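Local coordinates for protein ralf, proline/betaine transporter (PDB 4D7Q) that probably acts as a guanine-nucleotide exchange factor, here as an engineered chimera joining the Sec7 domain of Legionella RalF to the capping domain of Rickettsia RalF, at residues A[139-144]-A[255-261]; A[146-151]-A[288-292]; A[15-19]-A[32-36]. The protein carries 2 engineered substitutions. All coordinates share one frame; numbering follows the deposited sequence.

Contact 1: A[139-144]-A[255-261]; sequences YLLAFQ and KTFLSKF
F257 pushes its ring between Y139, L140 and F143, each of which meets a different part of it. CE1 of F257 lies 3.5 Å from CE2 of Y139 and borders CD2 of F143, while its CE2 is 3.5 Å from CD1 of L140. Toward F143 the ring presents its edge, an offset edge-to-face pair with centroids 5.7 Å apart and planes at 77°; it is tilted obliquely against Y139, the two side chains pointing opposite ways. One turn on, F261 takes CB of F143 over the centre of its ring face, a CH-pi contact 3.9 Å from CB to the ring centroid, while OE1 of Q144 sits at the ring edge, 3.7 Å from CZ of F261. L258 adds its CD1 beside CZ of F143. Y139, F143, F257 and F261 thus form an aromatic cluster between helical segments 139-144 and 256-261, which run nearly parallel (13°), axes 11.7 Å apart. Helix 135-152 belongs to the Legionella Sec7 domain and helix 256-262 to the Rickettsia capping domain, so the cluster lies between the two parts of the chimera. The former carries the hallmark Sec7 sequence that in relatives lines the Arf-binding groove. With CG opposite the backbone N (chi1 179°), F257 extends its ring toward helix 135-152. At the polar margin a water donates to OH of Y139 at 2.7 Å and accepts from NZ of K255 at 2.9 Å. D114 on helix 110-127 fixes both ends of this bridge, with a hydrogen bond to Y139 and a salt bridge to K255, and its negative charge probably favours the protonated lysine. Behind the cluster, V117 of the same helix packs on F143, and F288 stacks on F261.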
loop_
_atom_site.group_PDB
_atom_site.type_symbol
_atom_site.label_atom_id
_atom_site.label_comp_id
_atom_site.label_asym_id
_atom_site.label_seq_id
_atom_site.Cartn_x
_atom_site.Cartn_y
_atom_site.Cartn_z
ATOM N N TYR A 139 13.939 8.312 -3.093
ATOM C CA TYR A 139 12.932 7.787 -2.154
ATOM C C TYR A 139 12.567 8.815 -1.051
ATOM O O TYR A 139 11.387 9.090 -0.797
ATOM C CB TYR A 139 13.465 6.459 -1.594
ATOM C CG TYR A 139 12.612 5.833 -0.516
ATOM C CD1 TYR A 139 11.585 4.949 -0.839
ATOM C CD2 TYR A 139 12.837 6.116 0.834
ATOM C CE1 TYR A 139 10.826 4.329 0.156
ATOM C CE2 TYR A 139 12.085 5.503 1.835
ATOM C CZ TYR A 139 11.080 4.612 1.493
ATOM O OH TYR A 139 10.335 4.018 2.476
ATOM N N LEU A 140 13.600 9.413 -0.440
ATOM C CA LEU A 140 13.483 10.444 0.585
ATOM C C LEU A 140 12.755 11.682 0.028
ATOM O O LEU A 140 11.823 12.184 0.669
ATOM C CB LEU A 140 14.890 10.813 1.115
ATOM C CG LEU A 140 14.853 11.905 2.227
ATOM C CD1 LEU A 140 14.763 11.286 3.594
ATOM C CD2 LEU A 140 16.043 12.808 2.161
ATOM N N LEU A 141 13.178 12.150 -1.175
ATOM C CA LEU A 141 12.561 13.278 -1.869
ATOM C C LEU A 141 11.122 12.964 -2.211
ATOM O O LEU A 141 10.283 13.849 -2.078
ATOM C CB LEU A 141 13.273 13.547 -3.202
ATOM C CG LEU A 141 14.542 14.374 -3.217
ATOM C CD1 LEU A 141 15.114 14.381 -4.621
ATOM C CD2 LEU A 141 14.297 15.815 -2.732
ATOM N N ALA A 142 10.841 11.730 -2.699
ATOM C CA ALA A 142 9.477 11.335 -3.078
ATOM C C ALA A 142 8.479 11.475 -1.938
ATOM O O ALA A 142 7.435 12.108 -2.123
ATOM C CB ALA A 142 9.442 9.924 -3.649
ATOM N N PHE A 143 8.791 10.892 -0.772
ATOM C CA PHE A 143 7.930 10.999 0.409
ATOM C C PHE A 143 7.793 12.452 0.874
ATOM O O PHE A 143 6.697 12.867 1.273
ATOM C CB PHE A 143 8.406 10.075 1.547
ATOM C CG PHE A 143 7.768 8.705 1.465
ATOM C CD1 PHE A 143 6.434 8.515 1.831
ATOM C CD2 PHE A 143 8.472 7.617 0.942
ATOM C CE1 PHE A 143 5.830 7.261 1.702
ATOM C CE2 PHE A 143 7.869 6.356 0.840
ATOM C CZ PHE A 143 6.556 6.190 1.220
ATOM N N GLN A 144 8.874 13.236 0.770
ATOM C CA GLN A 144 8.801 14.652 1.152
ATOM C C GLN A 144 7.856 15.423 0.242
ATOM O O GLN A 144 7.117 16.274 0.742
ATOM C CB GLN A 144 10.180 15.340 1.139
ATOM C CG GLN A 144 10.209 16.672 1.932
ATOM C CD GLN A 144 10.006 16.460 3.426
ATOM O OE1 GLN A 144 10.404 15.438 4.009
ATOM N NE2 GLN A 144 9.360 17.409 4.086
ATOM N N LYS A 255 9.950 -0.094 9.358
ATOM C CA LYS A 255 11.108 0.797 9.290
ATOM C C LYS A 255 10.593 2.127 9.832
ATOM O O LYS A 255 9.446 2.480 9.573
ATOM C CB LYS A 255 11.580 0.967 7.847
ATOM C CG LYS A 255 12.147 -0.336 7.277
ATOM C CD LYS A 255 12.150 -0.352 5.759
ATOM C CE LYS A 255 10.761 -0.386 5.175
ATOM N NZ LYS A 255 10.682 0.542 4.036
ATOM N N THR A 256 11.389 2.803 10.648
ATOM C CA THR A 256 11.001 4.064 11.303
ATOM C C THR A 256 10.593 5.152 10.341
ATOM O O THR A 256 9.631 5.876 10.613
ATOM C CB THR A 256 12.108 4.530 12.250
ATOM O OG1 THR A 256 13.345 4.371 11.564
ATOM C CG2 THR A 256 12.139 3.726 13.532
ATOM N N PHE A 257 11.307 5.259 9.204
ATOM C CA PHE A 257 11.009 6.246 8.164
ATOM C C PHE A 257 9.554 6.026 7.675
ATOM O O PHE A 257 8.738 6.934 7.769
ATOM C CB PHE A 257 12.052 6.157 7.010
ATOM C CG PHE A 257 11.797 7.139 5.881
ATOM C CD1 PHE A 257 10.817 6.889 4.922
ATOM C CD2 PHE A 257 12.501 8.336 5.805
ATOM C CE1 PHE A 257 10.532 7.835 3.910
ATOM C CE2 PHE A 257 12.223 9.271 4.789
ATOM C CZ PHE A 257 11.277 8.983 3.814
ATOM N N LEU A 258 9.225 4.808 7.220
ATOM C CA LEU A 258 7.886 4.456 6.745
ATOM C C LEU A 258 6.778 4.737 7.789
ATOM O O LEU A 258 5.757 5.293 7.441
ATOM C CB LEU A 258 7.845 2.991 6.269
ATOM C CG LEU A 258 6.534 2.535 5.560
ATOM C CD1 LEU A 258 6.270 3.341 4.306
ATOM C CD2 LEU A 258 6.603 1.076 5.209
ATOM N N SER A 259 7.000 4.341 9.053
ATOM C CA SER A 259 6.107 4.567 10.184
ATOM C C SER A 259 5.739 6.066 10.317
ATOM O O SER A 259 4.578 6.400 10.548
ATOM C CB SER A 259 6.785 4.095 11.467
ATOM O OG SER A 259 5.810 3.942 12.485
ATOM N N LYS A 260 6.745 6.962 10.190
ATOM C CA LYS A 260 6.546 8.403 10.304
ATOM C C LYS A 260 5.694 8.946 9.168
ATOM O O LYS A 260 4.824 9.765 9.414
ATOM C CB LYS A 260 7.891 9.139 10.350
ATOM C CG LYS A 260 8.607 8.967 11.682
ATOM C CD LYS A 260 9.951 9.674 11.634
ATOM C CE LYS A 260 10.673 9.653 12.959
ATOM N NZ LYS A 260 11.960 10.376 12.823
ATOM N N PHE A 261 5.913 8.455 7.946
ATOM C CA PHE A 261 5.186 8.936 6.773
ATOM C C PHE A 261 3.820 8.321 6.554
ATOM O O PHE A 261 3.044 8.838 5.758
ATOM C CB PHE A 261 6.087 8.885 5.507
ATOM C CG PHE A 261 7.024 10.080 5.371
ATOM C CD1 PHE A 261 6.588 11.262 4.796
ATOM C CD2 PHE A 261 8.337 10.015 5.831
ATOM C CE1 PHE A 261 7.448 12.362 4.676
ATOM C CE2 PHE A 261 9.199 11.114 5.709
ATOM C CZ PHE A 261 8.752 12.281 5.135
HETATM O O HOH W 1 11.362 3.284 4.865
#

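Contact 2: A[146-151]-A[288-292]; sequences IMLNTD and FSRWF
I146 sets its CG2 methyl squarely over the six-membered ring of W291, 3.4 Å from CG2 to the centroid, a close CH-pi contact. CB of M147 lies 3.3 Å from NE1 of W291, and CG2 of T150 closes on CB of W291 at 3.4 Å. With its CG between the backbone N and the carbonyl carbon (chi1 60°), the indole lies against I146 and M147 of the Sec7 helix, and its opposite face is backed by CB of F292. OG1 of T150 donates to O of I146 in its own helix. Beside this tight patch M147 runs extended through its first two torsions (chi1 175°), which brings SD 3.4 Å from CD1 of F288, an oblique Met-aromatic contact; the bend beyond SD turns CE toward that atom. The outer side is polar: R290 and D151 form an end-on bidentate salt bridge, hydrogen bonds running NH1 to OD1 at 3.0 Å and NH2 to OD2 at 3.1 Å, group planes 11° apart. R290 is exposed; its NH1 also pairs with a buffer sulfonate. The contact joins Sec7 helix 135-152 to the Rickettsia turn and helix 290-293, which connect strands 277-283 and 297-303 in sequence; F261 of helix 256-262 touches M147.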
loop_
_atom_site.group_PDB
_atom_site.type_symbol
_atom_site.label_atom_id
_atom_site.label_comp_id
_atom_site.label_asym_id
_atom_site.label_seq_id
_atom_site.Cartn_x
_atom_site.Cartn_y
_atom_site.Cartn_z
ATOM N N ILE A 146 5.376 14.309 -1.775
ATOM C CA ILE A 146 3.981 13.920 -1.592
ATOM C C ILE A 146 3.357 14.690 -0.407
ATOM O O ILE A 146 2.261 15.251 -0.529
ATOM C CB ILE A 146 3.865 12.390 -1.357
ATOM C CG1 ILE A 146 4.276 11.571 -2.613
ATOM C CG2 ILE A 146 2.416 12.039 -0.923
ATOM C CD1 ILE A 146 4.534 9.986 -2.284
ATOM N N MET A 147 4.048 14.656 0.750
ATOM C CA MET A 147 3.566 15.274 1.978
ATOM C C MET A 147 3.443 16.778 1.819
ATOM O O MET A 147 2.398 17.330 2.179
ATOM C CB MET A 147 4.456 14.920 3.180
ATOM C CG MET A 147 4.028 15.661 4.454
ATOM S SD MET A 147 5.139 15.398 5.836
ATOM C CE MET A 147 6.494 16.367 5.376
ATOM N N LEU A 148 4.515 17.441 1.307
ATOM C CA LEU A 148 4.504 18.889 1.079
ATOM C C LEU A 148 3.426 19.296 0.078
ATOM O O LEU A 148 2.670 20.246 0.337
ATOM C CB LEU A 148 5.877 19.408 0.661
ATOM C CG LEU A 148 6.021 20.953 0.472
ATOM C CD1 LEU A 148 5.783 21.729 1.797
ATOM C CD2 LEU A 148 7.407 21.307 -0.108
ATOM N N ASN A 149 3.343 18.592 -1.054
ATOM C CA ASN A 149 2.318 18.903 -2.062
ATOM C C ASN A 149 0.910 18.836 -1.487
ATOM O O ASN A 149 0.135 19.755 -1.704
ATOM C CB ASN A 149 2.458 18.035 -3.309
ATOM C CG ASN A 149 1.446 18.386 -4.364
ATOM O OD1 ASN A 149 0.359 17.849 -4.362
ATOM N ND2 ASN A 149 1.746 19.345 -5.238
ATOM N N THR A 150 0.606 17.796 -0.703
ATOM C CA THR A 150 -0.695 17.629 -0.075
ATOM C C THR A 150 -1.038 18.841 0.818
ATOM O O THR A 150 -2.150 19.369 0.749
ATOM C CB THR A 150 -0.764 16.291 0.699
ATOM O OG1 THR A 150 -0.286 15.222 -0.114
ATOM C CG2 THR A 150 -2.169 15.954 1.147
ATOM N N ASP A 151 -0.096 19.254 1.669
ATOM C CA ASP A 151 -0.331 20.378 2.577
ATOM C C ASP A 151 -0.400 21.730 1.905
ATOM O O ASP A 151 -1.281 22.517 2.255
ATOM C CB ASP A 151 0.699 20.380 3.718
ATOM C CG ASP A 151 0.376 19.382 4.813
ATOM O OD1 ASP A 151 -0.643 18.655 4.681
ATOM O OD2 ASP A 151 1.109 19.354 5.818
ATOM N N PHE A 288 4.551 12.610 10.134
ATOM C CA PHE A 288 4.438 12.859 8.703
ATOM C C PHE A 288 3.361 12.056 7.948
ATOM O O PHE A 288 3.467 11.862 6.785
ATOM C CB PHE A 288 5.775 12.633 8.027
ATOM C CG PHE A 288 6.902 13.441 8.599
ATOM C CD1 PHE A 288 6.782 14.788 8.772
ATOM C CD2 PHE A 288 8.079 12.834 8.938
ATOM C CE1 PHE A 288 7.812 15.508 9.304
ATOM C CE2 PHE A 288 9.101 13.535 9.468
ATOM C CZ PHE A 288 8.976 14.884 9.638
ATOM N N SER A 289 2.327 11.619 8.634
ATOM C CA SER A 289 1.373 10.684 8.085
ATOM C C SER A 289 -0.001 11.186 7.612
ATOM O O SER A 289 -0.764 10.428 7.075
ATOM C CB SER A 289 1.188 9.542 9.057
ATOM O OG SER A 289 0.589 9.925 10.235
ATOM N N ARG A 290 -0.316 12.441 7.851
ATOM C CA ARG A 290 -1.661 12.914 7.658
ATOM C C ARG A 290 -2.142 12.758 6.234
ATOM O O ARG A 290 -3.272 12.449 5.997
ATOM C CB ARG A 290 -1.817 14.356 8.133
ATOM C CG ARG A 290 -3.216 14.791 8.458
ATOM C CD ARG A 290 -3.342 16.130 9.148
ATOM N NE ARG A 290 -2.154 16.946 9.121
ATOM C CZ ARG A 290 -1.721 17.618 8.075
ATOM N NH1 ARG A 290 -2.388 17.633 6.950
ATOM N NH2 ARG A 290 -0.616 18.308 8.178
ATOM N N TRP A 291 -1.258 12.946 5.280
ATOM C CA TRP A 291 -1.770 12.872 3.916
ATOM C C TRP A 291 -2.147 11.443 3.544
ATOM O O TRP A 291 -2.971 11.218 2.658
ATOM C CB TRP A 291 -0.738 13.419 2.927
ATOM C CG TRP A 291 0.565 12.680 2.950
ATOM C CD1 TRP A 291 1.712 13.062 3.582
ATOM C CD2 TRP A 291 0.854 11.430 2.313
ATOM N NE1 TRP A 291 2.699 12.127 3.377
ATOM C CE2 TRP A 291 2.197 11.116 2.601
ATOM C CE3 TRP A 291 0.109 10.546 1.526
ATOM C CZ2 TRP A 291 2.810 9.956 2.132
ATOM C CZ3 TRP A 291 0.719 9.395 1.061
ATOM C CH2 TRP A 291 2.056 9.111 1.365
ATOM N N PHE A 292 -1.536 10.479 4.226
ATOM C CA PHE A 292 -1.808 9.061 3.967
ATOM C C PHE A 292 -2.941 8.519 4.810
ATOM O O PHE A 292 -3.772 7.758 4.316
ATOM C CB PHE A 292 -0.541 8.223 4.249
ATOM C CG PHE A 292 -0.667 6.758 3.889
ATOM C CD1 PHE A 292 -0.655 6.344 2.552
ATOM C CD2 PHE A 292 -0.842 5.794 4.876
ATOM C CE1 PHE A 292 -0.779 4.989 2.225
ATOM C CE2 PHE A 292 -0.939 4.440 4.541
ATOM C CZ PHE A 292 -0.891 4.050 3.224
#

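Contact 3: A[15-19]-A[32-36]; sequences QREII and KIKEI
I18 holds CG2 opposite its backbone N and CG1 opposite its carbonyl carbon (chi1 -60°), and this fork carries its two branches to different partners on helix 26-40. The CG2 branch lies 3.6 Å from CG1 of I33, with CD1 of I33 also close, and these two side chains cross at about a right angle. The other branch ends in CD1, which meets CD1 of I36 tip to tip at 4.0 Å. Along its flank, CG1 of I18 passes 4.0 Å from CG of K32. K32 bends at its second torsion (chi2 78°), which turns the rest of its chain across the carboxylate of E17. E17 in turn reaches out as an extended chain; its OE2 is 3.4 Å from CE of K32 but 3.9 Å from NZ of K32, a long salt bridge. The two segments run roughly antiparallel, at 142°, with axes 10.9 Å apart, and belong to helices 15-24 and 26-40, consecutive in the chain: a splayed helical hairpin near the N-terminus of the all-helical Legionella Sec7 domain. F51 of helix 44-54 covers both I18 and I33, I48 of that helix adds to I33, and I11 of helix 9-13 packs on I36, so the isoleucines are buried among four helices. Branched aliphatic groups supply the grip, whereas the charged pair lies along the more exposed margin. Because the carboxylate rests mainly against methylene carbons and the ammonium stays at long range, the attraction between E17 and K32 is probably modest beside the apolar packing of I18.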
loop_
_atom_site.group_PDB
_atom_site.type_symbol
_atom_site.label_atom_id
_atom_site.label_comp_id
_atom_site.label_asym_id
_atom_site.label_seq_id
_atom_site.Cartn_x
_atom_site.Cartn_y
_atom_site.Cartn_z
ATOM N N GLN A 15 -8.645 -10.271 -24.886
ATOM C CA GLN A 15 -8.724 -9.026 -24.111
ATOM C C GLN A 15 -10.028 -8.839 -23.335
ATOM O O GLN A 15 -9.965 -8.631 -22.127
ATOM C CB GLN A 15 -8.371 -7.775 -24.948
ATOM C CG GLN A 15 -6.897 -7.643 -25.346
ATOM C CD GLN A 15 -5.916 -7.706 -24.196
ATOM O OE1 GLN A 15 -5.312 -8.745 -23.927
ATOM N NE2 GLN A 15 -5.708 -6.594 -23.514
ATOM N N ARG A 16 -11.127 -8.970 -23.919
ATOM C CA ARG A 16 -12.452 -8.875 -23.277
ATOM C C ARG A 16 -12.659 -9.957 -22.214
ATOM O O ARG A 16 -13.086 -9.646 -21.101
ATOM C CB ARG A 16 -13.582 -8.898 -24.319
ATOM C CG ARG A 16 -14.986 -8.681 -23.736
ATOM N N GLU A 17 -12.428 -11.107 -22.490
ATOM C CA GLU A 17 -12.527 -12.195 -21.517
ATOM C C GLU A 17 -11.615 -11.904 -20.291
ATOM O O GLU A 17 -12.028 -12.129 -19.158
ATOM C CB GLU A 17 -12.108 -13.527 -22.184
ATOM C CG GLU A 17 -12.561 -14.763 -21.427
ATOM C CD GLU A 17 -11.844 -16.073 -21.698
ATOM O OE1 GLU A 17 -11.336 -16.267 -22.827
ATOM O OE2 GLU A 17 -11.838 -16.933 -20.786
ATOM N N ILE A 18 -10.376 -11.436 -20.530
ATOM C CA ILE A 18 -9.429 -11.131 -19.452
ATOM C C ILE A 18 -9.982 -9.987 -18.599
ATOM O O ILE A 18 -10.039 -10.120 -17.369
ATOM C CB ILE A 18 -7.983 -10.876 -19.951
ATOM C CG1 ILE A 18 -7.427 -12.113 -20.699
ATOM C CG2 ILE A 18 -7.063 -10.531 -18.757
ATOM C CD1 ILE A 18 -6.317 -11.793 -21.776
ATOM N N ILE A 19 -10.477 -8.911 -19.256
ATOM C CA ILE A 19 -11.065 -7.761 -18.543
ATOM C C ILE A 19 -12.213 -8.197 -17.620
ATOM O O ILE A 19 -12.159 -7.906 -16.430
ATOM C CB ILE A 19 -11.464 -6.587 -19.488
ATOM C CG1 ILE A 19 -10.216 -6.026 -20.242
ATOM C CG2 ILE A 19 -12.185 -5.470 -18.698
ATOM C CD1 ILE A 19 -10.502 -5.235 -21.526
ATOM N N LYS A 32 -5.742 -16.219 -16.180
ATOM C CA LYS A 32 -6.066 -16.378 -17.609
ATOM C C LYS A 32 -4.874 -15.887 -18.463
ATOM O O LYS A 32 -4.496 -16.562 -19.412
ATOM C CB LYS A 32 -7.381 -15.651 -17.975
ATOM C CG LYS A 32 -7.855 -15.863 -19.414
ATOM C CD LYS A 32 -8.531 -17.219 -19.601
ATOM C CE LYS A 32 -8.516 -17.687 -21.035
ATOM N NZ LYS A 32 -8.681 -19.163 -21.127
ATOM N N ILE A 33 -4.240 -14.759 -18.074
ATOM C CA ILE A 33 -3.064 -14.236 -18.778
ATOM C C ILE A 33 -1.948 -15.277 -18.689
ATOM O O ILE A 33 -1.360 -15.644 -19.719
ATOM C CB ILE A 33 -2.591 -12.840 -18.273
ATOM C CG1 ILE A 33 -3.645 -11.740 -18.549
ATOM C CG2 ILE A 33 -1.203 -12.462 -18.884
ATOM C CD1 ILE A 33 -3.354 -10.384 -17.796
ATOM N N LYS A 34 -1.682 -15.772 -17.461
ATOM C CA LYS A 34 -0.613 -16.758 -17.254
ATOM C C LYS A 34 -0.790 -18.039 -18.084
ATOM O O LYS A 34 0.175 -18.538 -18.649
ATOM C CB LYS A 34 -0.391 -17.038 -15.760
ATOM C CG LYS A 34 0.174 -15.809 -14.993
ATOM C CD LYS A 34 0.137 -16.000 -13.480
ATOM C CE LYS A 34 1.132 -17.033 -13.001
ATOM N NZ LYS A 34 0.919 -17.403 -11.575
ATOM N N GLU A 35 -2.030 -18.524 -18.203
ATOM C CA GLU A 35 -2.361 -19.732 -18.961
ATOM C C GLU A 35 -2.034 -19.566 -20.447
ATOM O O GLU A 35 -1.406 -20.454 -21.025
ATOM C CB GLU A 35 -3.836 -20.097 -18.763
ATOM C CG GLU A 35 -4.094 -20.757 -17.416
ATOM C CD GLU A 35 -5.506 -20.665 -16.865
ATOM O OE1 GLU A 35 -6.430 -20.254 -17.607
ATOM O OE2 GLU A 35 -5.689 -21.029 -15.683
ATOM N N ILE A 36 -2.439 -18.408 -21.045
ATOM C CA ILE A 36 -2.190 -18.050 -22.447
ATOM C C ILE A 36 -0.685 -17.966 -22.649
ATOM O O ILE A 36 -0.151 -18.593 -23.557
ATOM C CB ILE A 36 -2.937 -16.739 -22.874
ATOM C CG1 ILE A 36 -4.476 -16.909 -22.755
ATOM C CG2 ILE A 36 -2.557 -16.340 -24.314
ATOM C CD1 ILE A 36 -5.265 -15.599 -22.635
#

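Contacts 1 and 2 form one continuous seam between the two halves of the chimera: both use helix 135-152, their centres are about 11 Å apart, and they touch directly. N of F288 lies 2.9 Å from O of K260, a probable hydrogen bond, and CB of F288 packs 3.6 Å from CD1 of F261. Together they bring the capping part onto that helix, consistent with its covering the Arf-binding groove known from Sec7 relatives. The buffer molecule beside R290 and the PEG beside K255 probably come from the crystallisation liquor. Contact 3 stands apart, inside the Sec7 domain and on the opposite side of the chain's centre, about 37 Å and 38 Å, centre to centre, from contacts 1 and 2.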